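Local coordinates for protein serine proteinase inhibitor 1 (Myxoma virus, PDB 6BJ5) that is a viral serpin, which inhibits serine endopeptidases and is important in the virulence of myxoma virus, at residues A[42-47]-A[143-147]; A[54-59]-A[267-271]; A[78-84]-A[102-107]; A[70-74]-A[147-151]; A[196-201]-A[213-219]. One frame throughout, in Å; residues are numbered along the deposited sequence.

Contact 1 (A[42-47]-A[143-147]); sequences SALSVL and LLLSS
S42, whose CB rests 3.4 Å from S146 OG, has its carbonyl O gripped twice: by V46 N one helical turn on, at 3.2 Å, and by R76 NH1 from strand 73-81. S146 OG, standing opposite the backbone N about its CA-CB bond (chi1 -178°), hydrogen-bonds to G39 O a turn earlier in the helix. S42 OG turns to Y38 O. Both buried serine hydroxyls are therefore satisfied by carbonyls of the helix itself, although nothing polar joins 42-47 directly to 143-147. Beside them, A43 CB fits against S146 CB at 3.7 Å.

This is helix 37-49 packed against strand 142-153 of the large serpin A-sheet, close to what is known in the family as the shutter region. The axes come within 7.8 Å, and the helix runs at 144° to the strand, nearer antiparallel than perpendicular. Strand 305-314, beside 142-153 in the sheet, also reaches the helix: T312 and I314 touch A43. It lies between 142-153 and 293-302, the place the inserted reactive-centre loop takes in cleaved serpins, consistent with that state here.

L144 carries most of the apolar packing. Its two methyls straddle the helix backbone between A43 and L47. CD1 sits 3.3 Å from L47 N and touches V46 CG1 at 3.5 Å, while CD2 settles 3.5 Å from A43 O. That carbonyl still receives the helical bond from L47 N, so the methyl lies against a polar group whose hydrogen bond is already made. V46 meets L144 at a slant, and F94 and F98 of helix 88-98 reach the same valine.

Contact 2 (A[54-59]-A[267-271]); sequences NTKREI and GVRDA
E58 OE1 is the tight centre of this contact. D270 N reaches it at 2.7 Å in an almost straight bond (177°), on the syn side and close to the carboxylate plane. R269 N comes from above that plane at 2.9 Å, and a water donates a third bond at 2.6 Å. The same water donates to T55 O and accepts from A271 N, tying the helix backbone to the loop. E58 gets there with CG beside its own backbone N (chi1 -51°) and the chain extended beyond, its CB passing 3.3 Å from G267 O.

The carboxylate thus clasps the start of the loop that leaves helix 260-265. G267, with positive phi, is the C-prime residue of a Schellman motif ending that helix, so E58 of helix 53-58 takes up backbone N-H groups just beyond the stop. Next to this, the packing is mostly apolar: V268 CG2 lies 3.4 Å from E58 O, I59 approaches V268 CG1, and T55 CG2 lies against A271. T55 OG1 accepts from D278 N while brushing D270 CB.

A second polar grip holds buried D270. N54 ND2 gives its OD2 a bent bond from above the carboxylate plane, the amide and carboxylate standing 74° apart. D270 OD1 has a salt bridge to R276, which may ease the nearness of E58 OE2 at 4.1 Å. The solvent side is looser: exposed R57 reaches N54 OD1 through NE, and R269 is poorly ordered, its guanidinium leading away from the helix.

Contact 3 (A[78-84]-A[102-107]); sequences LFVDASV and VQRVTF
A beta-alpha-beta unit of the serpin A-sheet closes here: strand 73-81 pairs in parallel with the short edge strand 103-105, and helix 88-98 connects them. Q103 N bonds L78 O at 3.0 Å, nearly straight, and A82 N finishes the ladder on V105 O. Between them the bonds from V80 N to Q103 O and from V105 N to V80 O are weak, with bent N-H angles.

F79 and Q103 run side by side, the ring's CD1 lying 3.6 Å from Q103 CB. On the face toward the helix, V80 CG2 touches V102 CG1. F107 folds back so that its ring edge meets F79 O, 3.3 Å from CE2, while V105 CG1 covers one face of that ring, offset toward the rim. The R104 chain doubles back, and NH1 appears to donate to D81 O, but its modelled position is doubtful.

D81 OD1 takes the F107 N-H at 2.8 Å, almost in line with the C-O bond, and OD2 accepts from S83 N in an Asx turn. One carboxylate thus takes a backbone N-H just past each strand end, fixing its rotation and supplementing a ladder whose middle bonds are weak.

Contact 4 (A[70-74]-A[147-151]); sequences DAFLA and SVRMK
L73 and R149 face each other as an antiparallel hydrogen-bonded pair, with CB atoms 4.4 Å apart on the same side of the sheet. R149 N donates to L73 O at 2.7 Å; the return bond, L73 N to R149 O at 2.9 Å, is more bent (136°). The R149 side chain then kinks at chi2 and leads off over the sheet, where NH1 forms a salt bridge with D311 of strand 305-314, the carboxylate that S147 OG also uses. NH1 also bonds V148 O weakly; toward 70-74 the residue offers CB and backbone.

F72 comes in just ahead of the paired residues. Its CB lies 3.3 Å from R149 O, and with CG wedged between backbone N and carbonyl carbon (chi1 62°) the ring swings to the opposite side from L73, where CD1 nears V148 CG1 at 4.3 Å. There Y38 meets the ring edge-to-face, and L29 of the other chain packs on it. M150 CG rests 3.5 Å from A71 O.

This is the antiparallel pairing of strands 73-81 and 142-153 in the serpin A-sheet; strand 305-314, beyond 142-153, is consistent with an inserted reactive-centre strand, as in cleaved serpins.

Contact 5 (A[196-201]-A[213-219]); sequences VGYSVT and LLVVPDD
Y198 CB starts from a close pairing: it lies 3.3 Å from V216 O and 3.6 Å from P217 CB, because Y198 and P217 form a non-hydrogen-bonded pair whose CA atoms are only 3.9 Å apart. CG is set between the backbone N and the carbonyl carbon (chi1 64°), which stands the ring up from the sheet. Further along, CD1 passes V215 CG1 at 4.1 Å, the two side chains pointing the same way, and V200 CG2 meets the ring at its edge, in plane. At the tip, OH is hydrogen-bonded to W235 NE1 of helix 229-238, and the ring also meets F191 on the adjacent strand.

Strands 198-204 and 210-217 form the beta hairpin to which Y198 belongs. T201 and L214 exchange two 2.8 Å bonds, T201 N to L214 O and L214 N to T201 O, both in the carbonyl planes. In the S199-V216 pair each donor is displaced from its acceptor's carbonyl plane, and both bonds are longer. D218 N closes the ladder on G197 O. V196 CG2 touches D219 CB at 3.5 Å, just before helix 220-226, though V196 is poorly ordered.

The opposite face has a water bridging S199 OG and T201 OG1 and donating to L214 O. There L214 packs on F16 of the other chain, and the sheet continues across that interface from L213 and V215. The hairpin is therefore two-sided: an aromatic and aliphatic face, with one phenol hydroxyl satisfied by an indole, covered by helices, and a mixed one, where L214 and V216 accompany two water-linked hydroxyls.

How the contacts relate
From the N terminus, helix 37-49 opens contact 1 and helix 53-58 opens contact 2. Strand 73-81 serves contact 4 at its start and contact 3 at its end. Contact 3 closes first, at 102-107, nested inside the loops of contacts 1, 2 and 4. Contacts 1 and 4 both end on strand 142-153, sharing S147. Contact 5 is a short hairpin, enclosed like contacts 3 and 4 by contact 2, which closes only at 267-271 and so crosses contact 1. Contacts 3 and 4 pair strands of the large sheet, contact 1 lays a helix on it, and contact 2 ties helix 53-58 to the loop after helix 260-265, I59 meeting L44. Contact 5 stands apart in the smaller sheet.

Contact 1 (A[42-47]-A[143-147])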
# COMPACT_ATOMS: atom_id res chain seq x y z
N SER A 42 0.56 7.16 -6.19
CA SER A 42 0.46 8.60 -5.96
C SER A 42 1.83 9.27 -5.95
O SER A 42 2.01 10.34 -6.54
CB SER A 42 -0.27 8.86 -4.65
OG SER A 42 -1.56 8.26 -4.67
N ALA A 43 2.83 8.62 -5.35
CA ALA A 43 4.18 9.15 -5.32
C ALA A 43 4.75 9.27 -6.73
O ALA A 43 5.27 10.32 -7.13
CB ALA A 43 5.07 8.25 -4.46
N LEU A 44 4.66 8.18 -7.51
CA LEU A 44 5.15 8.17 -8.88
C LEU A 44 4.46 9.24 -9.72
O LEU A 44 5.07 9.83 -10.62
CB LEU A 44 4.94 6.80 -9.50
CG LEU A 44 5.67 5.59 -8.95
CD1 LEU A 44 5.34 4.35 -9.78
CD2 LEU A 44 7.16 5.84 -8.95
N SER A 45 3.17 9.48 -9.44
CA SER A 45 2.42 10.47 -10.21
C SER A 45 2.97 11.88 -9.98
O SER A 45 3.08 12.67 -10.93
CB SER A 45 0.94 10.37 -9.82
OG SER A 45 0.12 11.27 -10.53
N VAL A 46 3.34 12.20 -8.74
CA VAL A 46 4.03 13.46 -8.46
C VAL A 46 5.39 13.49 -9.13
O VAL A 46 5.73 14.45 -9.82
CB VAL A 46 4.15 13.66 -6.94
CG1 VAL A 46 5.00 14.88 -6.63
CG2 VAL A 46 2.76 13.81 -6.31
N LEU A 47 6.19 12.42 -8.95
CA LEU A 47 7.52 12.33 -9.56
C LEU A 47 7.47 12.59 -11.05
O LEU A 47 8.46 13.02 -11.64
CB LEU A 47 8.11 10.94 -9.33
CG LEU A 47 9.53 10.69 -9.83
CD1 LEU A 47 10.51 11.56 -9.09
CD2 LEU A 47 9.94 9.24 -9.66
N LEU A 143 13.07 14.93 -1.47
CA LEU A 143 12.29 13.87 -0.85
C LEU A 143 10.86 14.01 -1.35
O LEU A 143 10.25 15.07 -1.19
CB LEU A 143 12.36 13.93 0.68
CG LEU A 143 11.52 12.81 1.29
CD1 LEU A 143 12.31 11.50 1.14
CD2 LEU A 143 11.21 13.11 2.74
N LEU A 144 10.37 12.99 -2.04
CA LEU A 144 9.00 12.98 -2.51
C LEU A 144 8.25 12.04 -1.59
O LEU A 144 8.62 10.87 -1.46
CB LEU A 144 8.89 12.49 -3.95
CG LEU A 144 7.60 12.86 -4.66
CD1 LEU A 144 7.81 12.84 -6.16
CD2 LEU A 144 6.41 11.98 -4.27
N LEU A 145 7.21 12.54 -0.92
CA LEU A 145 6.58 11.77 0.13
C LEU A 145 5.08 11.68 -0.12
O LEU A 145 4.41 12.70 -0.34
CB LEU A 145 6.90 12.37 1.50
CG LEU A 145 6.14 11.70 2.64
CD1 LEU A 145 6.76 10.36 2.93
CD2 LEU A 145 6.15 12.57 3.87
N SER A 146 4.57 10.43 -0.11
CA SER A 146 3.16 10.10 -0.27
C SER A 146 2.66 9.35 0.97
O SER A 146 3.18 8.28 1.31
CB SER A 146 2.95 9.24 -1.53
OG SER A 146 1.58 8.92 -1.74
N SER A 147 1.64 9.90 1.62
CA SER A 147 1.09 9.33 2.84
C SER A 147 -0.36 8.93 2.61
O SER A 147 -1.14 9.71 2.05
CB SER A 147 1.13 10.35 3.97
OG SER A 147 2.48 10.61 4.31

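Contact 2 (A[54-59]-A[267-271])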
# COMPACT_ATOMS: atom_id res chain seq x y z
N ASN A 54 12.24 10.19 -21.90
CA ASN A 54 12.08 8.77 -21.63
C ASN A 54 11.82 8.50 -20.15
O ASN A 54 11.09 7.56 -19.80
CB ASN A 54 13.30 7.98 -22.07
CG ASN A 54 12.99 6.50 -22.24
OD1 ASN A 54 11.92 6.12 -22.77
ND2 ASN A 54 13.87 5.65 -21.72
N THR A 55 12.47 9.25 -19.25
CA THR A 55 12.28 9.00 -17.83
C THR A 55 10.80 9.11 -17.46
O THR A 55 10.25 8.24 -16.78
CB THR A 55 13.15 9.96 -17.01
OG1 THR A 55 14.52 9.72 -17.34
CG2 THR A 55 12.98 9.73 -15.51
N LYS A 56 10.14 10.14 -17.97
CA LYS A 56 8.72 10.33 -17.70
C LYS A 56 7.89 9.21 -18.32
O LYS A 56 6.97 8.67 -17.69
CB LYS A 56 8.30 11.70 -18.26
CG LYS A 56 6.83 12.08 -18.08
CD LYS A 56 6.60 13.50 -18.59
CE LYS A 56 5.12 13.80 -18.80
NZ LYS A 56 4.87 15.26 -19.06
N ARG A 57 8.19 8.86 -19.57
CA ARG A 57 7.43 7.82 -20.24
C ARG A 57 7.45 6.52 -19.45
O ARG A 57 6.43 5.83 -19.37
CB ARG A 57 7.97 7.59 -21.65
CG ARG A 57 7.19 6.57 -22.44
CD ARG A 57 7.98 6.11 -23.65
NE ARG A 57 9.14 5.29 -23.29
CZ ARG A 57 9.08 3.97 -23.14
NH1 ARG A 57 7.91 3.34 -23.31
NH2 ARG A 57 10.18 3.28 -22.81
N GLU A 58 8.60 6.17 -18.86
CA GLU A 58 8.70 4.92 -18.11
C GLU A 58 7.94 4.99 -16.79
O GLU A 58 7.61 3.94 -16.23
CB GLU A 58 10.15 4.55 -17.79
CG GLU A 58 11.17 4.53 -18.92
CD GLU A 58 12.55 4.01 -18.45
OE1 GLU A 58 12.98 4.33 -17.32
OE2 GLU A 58 13.22 3.29 -19.22
N ILE A 59 7.66 6.19 -16.29
CA ILE A 59 6.82 6.34 -15.12
C ILE A 59 5.39 6.30 -15.60
O ILE A 59 4.68 7.31 -15.64
CB ILE A 59 7.18 7.62 -14.34
CG1 ILE A 59 8.64 7.52 -13.87
CG2 ILE A 59 6.25 7.83 -13.17
CD1 ILE A 59 9.32 8.85 -13.75
N GLY A 267 10.07 -1.67 -15.43
CA GLY A 267 10.37 -0.76 -16.51
C GLY A 267 10.76 0.65 -16.10
O GLY A 267 11.02 1.47 -16.99
N VAL A 268 10.82 0.95 -14.80
CA VAL A 268 11.23 2.28 -14.35
C VAL A 268 12.74 2.23 -14.11
O VAL A 268 13.21 1.81 -13.05
CB VAL A 268 10.46 2.74 -13.11
CG1 VAL A 268 10.92 4.13 -12.71
CG2 VAL A 268 8.92 2.70 -13.37
N ARG A 269 13.52 2.62 -15.10
CA ARG A 269 14.96 2.46 -15.00
C ARG A 269 15.71 3.77 -15.10
O ARG A 269 16.70 3.96 -14.38
CB ARG A 269 15.46 1.50 -16.09
CG ARG A 269 14.91 0.07 -16.02
CD ARG A 269 15.60 -0.81 -17.05
NE ARG A 269 15.05 -2.16 -17.15
CZ ARG A 269 15.41 -3.19 -16.40
NH1 ARG A 269 16.33 -3.05 -15.45
NH2 ARG A 269 14.85 -4.38 -16.60
N ASP A 270 15.26 4.69 -15.97
CA ASP A 270 16.01 5.93 -16.20
C ASP A 270 16.07 6.78 -14.94
O ASP A 270 17.09 7.42 -14.65
CB ASP A 270 15.41 6.74 -17.35
CG ASP A 270 15.91 6.30 -18.72
OD1 ASP A 270 16.76 5.39 -18.79
OD2 ASP A 270 15.51 6.93 -19.73
N ALA A 271 14.97 6.81 -14.18
CA ALA A 271 14.94 7.63 -12.98
C ALA A 271 16.09 7.32 -12.05
O ALA A 271 16.60 8.22 -11.37
CB ALA A 271 13.60 7.45 -12.26
O HOH W 1 12.23 6.20 -15.66

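Contact 3 (A[78-84]-A[102-107])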
# COMPACT_ATOMS: atom_id res chain seq x y z
N LEU A 78 6.74 17.50 -1.38
CA LEU A 78 8.06 17.39 -1.98
C LEU A 78 9.01 18.30 -1.21
O LEU A 78 8.72 19.48 -0.99
CB LEU A 78 8.01 17.77 -3.47
CG LEU A 78 9.35 17.82 -4.22
CD1 LEU A 78 10.06 16.46 -4.21
CD2 LEU A 78 9.15 18.32 -5.64
N PHE A 79 10.15 17.75 -0.79
CA PHE A 79 11.14 18.49 -0.02
C PHE A 79 12.39 18.58 -0.88
O PHE A 79 13.10 17.58 -1.05
CB PHE A 79 11.43 17.79 1.30
CG PHE A 79 10.23 17.65 2.17
CD1 PHE A 79 9.87 18.66 3.04
CD2 PHE A 79 9.42 16.53 2.06
CE1 PHE A 79 8.74 18.53 3.82
CE2 PHE A 79 8.29 16.40 2.83
CZ PHE A 79 7.94 17.41 3.71
N VAL A 80 12.67 19.75 -1.43
CA VAL A 80 13.85 19.93 -2.26
C VAL A 80 14.85 20.76 -1.49
O VAL A 80 14.48 21.76 -0.85
CB VAL A 80 13.51 20.57 -3.61
CG1 VAL A 80 14.78 20.73 -4.43
CG2 VAL A 80 12.52 19.69 -4.32
N ASP A 81 16.11 20.36 -1.57
CA ASP A 81 17.16 21.08 -0.87
C ASP A 81 17.25 22.51 -1.38
O ASP A 81 16.99 22.79 -2.55
CB ASP A 81 18.49 20.38 -1.03
CG ASP A 81 19.55 20.97 -0.14
OD1 ASP A 81 19.57 20.66 1.07
OD2 ASP A 81 20.33 21.80 -0.64
N ALA A 82 17.54 23.45 -0.46
CA ALA A 82 17.58 24.87 -0.81
C ALA A 82 18.70 25.24 -1.77
O ALA A 82 18.64 26.32 -2.36
CB ALA A 82 17.71 25.73 0.45
N SER A 83 19.71 24.38 -1.94
CA SER A 83 20.72 24.65 -2.97
C SER A 83 20.16 24.47 -4.39
O SER A 83 20.69 25.07 -5.33
CB SER A 83 21.95 23.76 -2.78
OG SER A 83 21.63 22.43 -2.43
N VAL A 84 19.14 23.63 -4.56
CA VAL A 84 18.72 23.15 -5.88
C VAL A 84 17.87 24.19 -6.62
O VAL A 84 16.75 24.51 -6.19
CB VAL A 84 17.91 21.85 -5.76
CG1 VAL A 84 17.50 21.36 -7.13
CG2 VAL A 84 18.68 20.80 -4.98
N VAL A 102 6.35 23.30 -2.76
CA VAL A 102 7.62 22.65 -2.51
C VAL A 102 8.25 23.26 -1.27
O VAL A 102 8.28 24.49 -1.10
CB VAL A 102 8.53 22.81 -3.74
CG1 VAL A 102 9.89 22.17 -3.47
CG2 VAL A 102 7.87 22.19 -4.95
N GLN A 103 8.76 22.41 -0.40
CA GLN A 103 9.34 22.83 0.87
C GLN A 103 10.86 22.82 0.72
O GLN A 103 11.46 21.75 0.59
CB GLN A 103 8.91 21.92 2.01
CG GLN A 103 7.41 21.86 2.20
CD GLN A 103 6.83 23.20 2.59
OE1 GLN A 103 7.31 23.84 3.53
NE2 GLN A 103 5.80 23.64 1.87
N ARG A 104 11.48 24.00 0.76
CA ARG A 104 12.93 24.06 0.67
C ARG A 104 13.48 23.69 2.04
O ARG A 104 12.95 24.10 3.07
CB ARG A 104 13.42 25.44 0.25
CG ARG A 104 12.66 26.11 -0.91
CD ARG A 104 12.57 25.35 -2.21
NE ARG A 104 13.83 24.86 -2.72
CZ ARG A 104 14.35 25.22 -3.89
NH1 ARG A 104 15.51 24.69 -4.27
NH2 ARG A 104 13.74 26.11 -4.67
N VAL A 105 14.54 22.89 2.04
CA VAL A 105 15.01 22.17 3.22
C VAL A 105 16.52 22.04 3.07
O VAL A 105 17.06 22.22 1.97
CB VAL A 105 14.29 20.79 3.30
CG1 VAL A 105 14.98 19.80 2.43
CG2 VAL A 105 14.15 20.26 4.71
N THR A 106 17.22 21.79 4.16
CA THR A 106 18.67 21.55 4.09
C THR A 106 18.94 20.10 4.46
O THR A 106 18.91 19.75 5.65
CB THR A 106 19.45 22.46 5.03
OG1 THR A 106 19.17 23.83 4.73
CG2 THR A 106 20.94 22.20 4.85
N PHE A 107 19.27 19.28 3.48
CA PHE A 107 19.40 17.86 3.79
C PHE A 107 20.70 17.45 4.48
O PHE A 107 20.95 16.25 4.56
CB PHE A 107 19.21 17.00 2.53
CG PHE A 107 17.76 16.81 2.15
CD1 PHE A 107 16.95 15.97 2.93
CD2 PHE A 107 17.22 17.40 1.02
CE1 PHE A 107 15.64 15.76 2.61
CE2 PHE A 107 15.88 17.19 0.68
CZ PHE A 107 15.09 16.38 1.48

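Contact 4 (A[70-74]-A[147-151])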
# COMPACT_ATOMS: atom_id res chain seq x y z
N ASP A 70 -13.43 11.37 2.88
CA ASP A 70 -14.05 10.61 3.96
C ASP A 70 -13.49 9.20 4.03
O ASP A 70 -13.28 8.65 5.12
CB ASP A 70 -15.57 10.50 3.81
CG ASP A 70 -16.26 11.82 3.52
OD1 ASP A 70 -16.17 12.72 4.38
OD2 ASP A 70 -16.96 11.93 2.49
N ALA A 71 -13.22 8.61 2.86
CA ALA A 71 -12.82 7.21 2.78
C ALA A 71 -11.37 7.00 3.20
O ALA A 71 -11.06 5.97 3.81
CB ALA A 71 -13.06 6.73 1.35
N PHE A 72 -10.48 7.95 2.90
CA PHE A 72 -9.08 7.85 3.26
C PHE A 72 -8.41 9.21 3.11
O PHE A 72 -8.72 9.96 2.18
CB PHE A 72 -8.35 6.82 2.39
CG PHE A 72 -8.34 7.15 0.93
CD1 PHE A 72 -7.22 7.74 0.35
CD2 PHE A 72 -9.44 6.85 0.13
CE1 PHE A 72 -7.20 8.03 -1.01
CE2 PHE A 72 -9.44 7.14 -1.22
CZ PHE A 72 -8.31 7.74 -1.80
N LEU A 73 -7.51 9.53 4.03
CA LEU A 73 -6.71 10.73 3.91
C LEU A 73 -5.43 10.41 3.17
O LEU A 73 -4.77 9.40 3.45
CB LEU A 73 -6.42 11.33 5.29
CG LEU A 73 -7.72 11.75 5.98
CD1 LEU A 73 -7.46 12.39 7.34
CD2 LEU A 73 -8.56 12.67 5.08
N ALA A 74 -5.09 11.25 2.20
CA ALA A 74 -3.93 11.08 1.36
C ALA A 74 -3.17 12.40 1.35
O ALA A 74 -3.77 13.47 1.41
CB ALA A 74 -4.31 10.69 -0.08
N SER A 147 1.64 9.90 1.62
CA SER A 147 1.09 9.33 2.84
C SER A 147 -0.36 8.93 2.61
O SER A 147 -1.14 9.71 2.05
CB SER A 147 1.13 10.35 3.97
OG SER A 147 2.48 10.61 4.31
N VAL A 148 -0.73 7.72 3.05
CA VAL A 148 -2.10 7.23 2.92
C VAL A 148 -2.55 6.77 4.30
O VAL A 148 -1.82 6.05 4.99
CB VAL A 148 -2.23 6.07 1.91
CG1 VAL A 148 -3.68 5.70 1.77
CG2 VAL A 148 -1.68 6.46 0.55
N ARG A 149 -3.76 7.18 4.70
CA ARG A 149 -4.30 6.78 5.99
C ARG A 149 -5.75 6.37 5.87
O ARG A 149 -6.53 7.00 5.14
CB ARG A 149 -4.23 7.90 7.02
CG ARG A 149 -2.83 8.42 7.28
CD ARG A 149 -2.04 7.57 8.25
NE ARG A 149 -0.82 8.28 8.65
CZ ARG A 149 0.25 8.48 7.88
NH1 ARG A 149 0.28 8.01 6.63
NH2 ARG A 149 1.29 9.15 8.37
N MET A 150 -6.12 5.31 6.58
CA MET A 150 -7.51 4.90 6.63
C MET A 150 -7.77 4.31 8.00
O MET A 150 -7.01 3.46 8.47
CB MET A 150 -7.85 3.87 5.56
CG MET A 150 -9.31 3.52 5.55
SD MET A 150 -9.50 2.15 4.45
CE MET A 150 -8.18 1.13 5.10
N LYS A 151 -8.84 4.78 8.65
CA LYS A 151 -9.31 4.18 9.89
C LYS A 151 -10.83 4.16 9.84
O LYS A 151 -11.46 5.22 9.86
CB LYS A 151 -8.78 4.95 11.10
CG LYS A 151 -9.08 4.31 12.43
CD LYS A 151 -8.41 5.07 13.56
CE LYS A 151 -8.64 4.37 14.88
NZ LYS A 151 -10.10 4.29 15.20

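Contact 5 (A[196-201]-A[213-219])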
# COMPACT_ATOMS: atom_id res chain seq x y z
N VAL A 196 -6.16 -21.84 -8.37
CA VAL A 196 -6.00 -23.23 -8.00
C VAL A 196 -6.94 -23.47 -6.84
O VAL A 196 -6.59 -24.11 -5.85
CB VAL A 196 -4.55 -23.53 -7.62
CG1 VAL A 196 -3.66 -23.50 -8.85
CG2 VAL A 196 -4.07 -22.48 -6.62
N GLY A 197 -8.15 -22.94 -6.98
CA GLY A 197 -9.17 -23.05 -5.95
C GLY A 197 -8.97 -22.07 -4.81
O GLY A 197 -7.97 -22.09 -4.09
N TYR A 198 -9.97 -21.22 -4.61
CA TYR A 198 -9.95 -20.15 -3.62
C TYR A 198 -11.33 -19.51 -3.59
O TYR A 198 -12.16 -19.74 -4.46
CB TYR A 198 -8.87 -19.10 -3.94
CG TYR A 198 -9.06 -18.30 -5.23
CD1 TYR A 198 -9.80 -17.11 -5.24
CD2 TYR A 198 -8.47 -18.71 -6.41
CE1 TYR A 198 -9.96 -16.38 -6.40
CE2 TYR A 198 -8.63 -17.99 -7.58
CZ TYR A 198 -9.37 -16.82 -7.57
OH TYR A 198 -9.54 -16.10 -8.72
N SER A 199 -11.54 -18.68 -2.58
CA SER A 199 -12.74 -17.87 -2.48
C SER A 199 -12.35 -16.41 -2.35
O SER A 199 -11.20 -16.07 -2.05
CB SER A 199 -13.60 -18.26 -1.29
OG SER A 199 -12.88 -17.96 -0.12
N VAL A 200 -13.32 -15.53 -2.59
CA VAL A 200 -13.15 -14.10 -2.39
C VAL A 200 -14.41 -13.60 -1.71
O VAL A 200 -15.52 -13.98 -2.11
CB VAL A 200 -12.88 -13.35 -3.71
CG1 VAL A 200 -12.69 -11.86 -3.46
CG2 VAL A 200 -11.67 -13.91 -4.41
N THR A 201 -14.25 -12.78 -0.68
CA THR A 201 -15.37 -12.35 0.14
C THR A 201 -15.21 -10.87 0.45
O THR A 201 -14.12 -10.44 0.84
CB THR A 201 -15.42 -13.18 1.44
OG1 THR A 201 -15.51 -14.58 1.12
CG2 THR A 201 -16.59 -12.76 2.32
N LEU A 213 -11.59 -7.09 0.50
CA LEU A 213 -11.70 -8.35 -0.20
C LEU A 213 -10.79 -9.32 0.52
O LEU A 213 -9.60 -9.04 0.69
CB LEU A 213 -11.30 -8.21 -1.67
CG LEU A 213 -12.14 -7.20 -2.47
CD1 LEU A 213 -11.62 -7.10 -3.87
CD2 LEU A 213 -13.63 -7.59 -2.47
N LEU A 214 -11.35 -10.43 0.97
CA LEU A 214 -10.60 -11.48 1.64
C LEU A 214 -10.54 -12.65 0.67
O LEU A 214 -11.58 -13.12 0.18
CB LEU A 214 -11.25 -11.82 2.97
CG LEU A 214 -10.78 -13.05 3.76
CD1 LEU A 214 -9.39 -12.83 4.35
CD2 LEU A 214 -11.76 -13.39 4.85
N VAL A 215 -9.33 -13.08 0.35
CA VAL A 215 -9.01 -14.10 -0.63
C VAL A 215 -8.39 -15.28 0.12
O VAL A 215 -7.30 -15.14 0.67
CB VAL A 215 -8.03 -13.55 -1.68
CG1 VAL A 215 -7.69 -14.59 -2.77
CG2 VAL A 215 -8.58 -12.26 -2.31
N VAL A 216 -9.07 -16.42 0.13
CA VAL A 216 -8.59 -17.59 0.87
C VAL A 216 -8.28 -18.69 -0.14
O VAL A 216 -9.21 -19.33 -0.66
CB VAL A 216 -9.61 -18.08 1.91
CG1 VAL A 216 -9.03 -19.30 2.63
CG2 VAL A 216 -10.01 -16.98 2.90
N PRO A 217 -7.00 -18.98 -0.45
CA PRO A 217 -6.69 -19.93 -1.52
C PRO A 217 -6.08 -21.22 -1.04
O PRO A 217 -5.65 -21.33 0.12
CB PRO A 217 -5.68 -19.16 -2.37
CG PRO A 217 -4.83 -18.49 -1.30
CD PRO A 217 -5.81 -18.17 -0.12
N ASP A 218 -6.02 -22.22 -1.92
CA ASP A 218 -5.25 -23.42 -1.64
C ASP A 218 -3.75 -23.22 -1.89
O ASP A 218 -2.94 -24.00 -1.38
CB ASP A 218 -5.77 -24.58 -2.49
CG ASP A 218 -7.25 -24.87 -2.25
OD1 ASP A 218 -7.76 -24.55 -1.15
OD2 ASP A 218 -7.90 -25.41 -3.18
N ASP A 219 -3.39 -22.19 -2.66
CA ASP A 219 -2.00 -21.83 -2.96
C ASP A 219 -1.95 -20.31 -3.09
O ASP A 219 -2.44 -19.75 -4.08
CB ASP A 219 -1.49 -22.49 -4.25
CG ASP A 219 0.01 -22.27 -4.49
OD1 ASP A 219 0.62 -21.37 -3.88
OD2 ASP A 219 0.60 -22.98 -5.34
O HOH W 2 -13.13 -15.56 0.91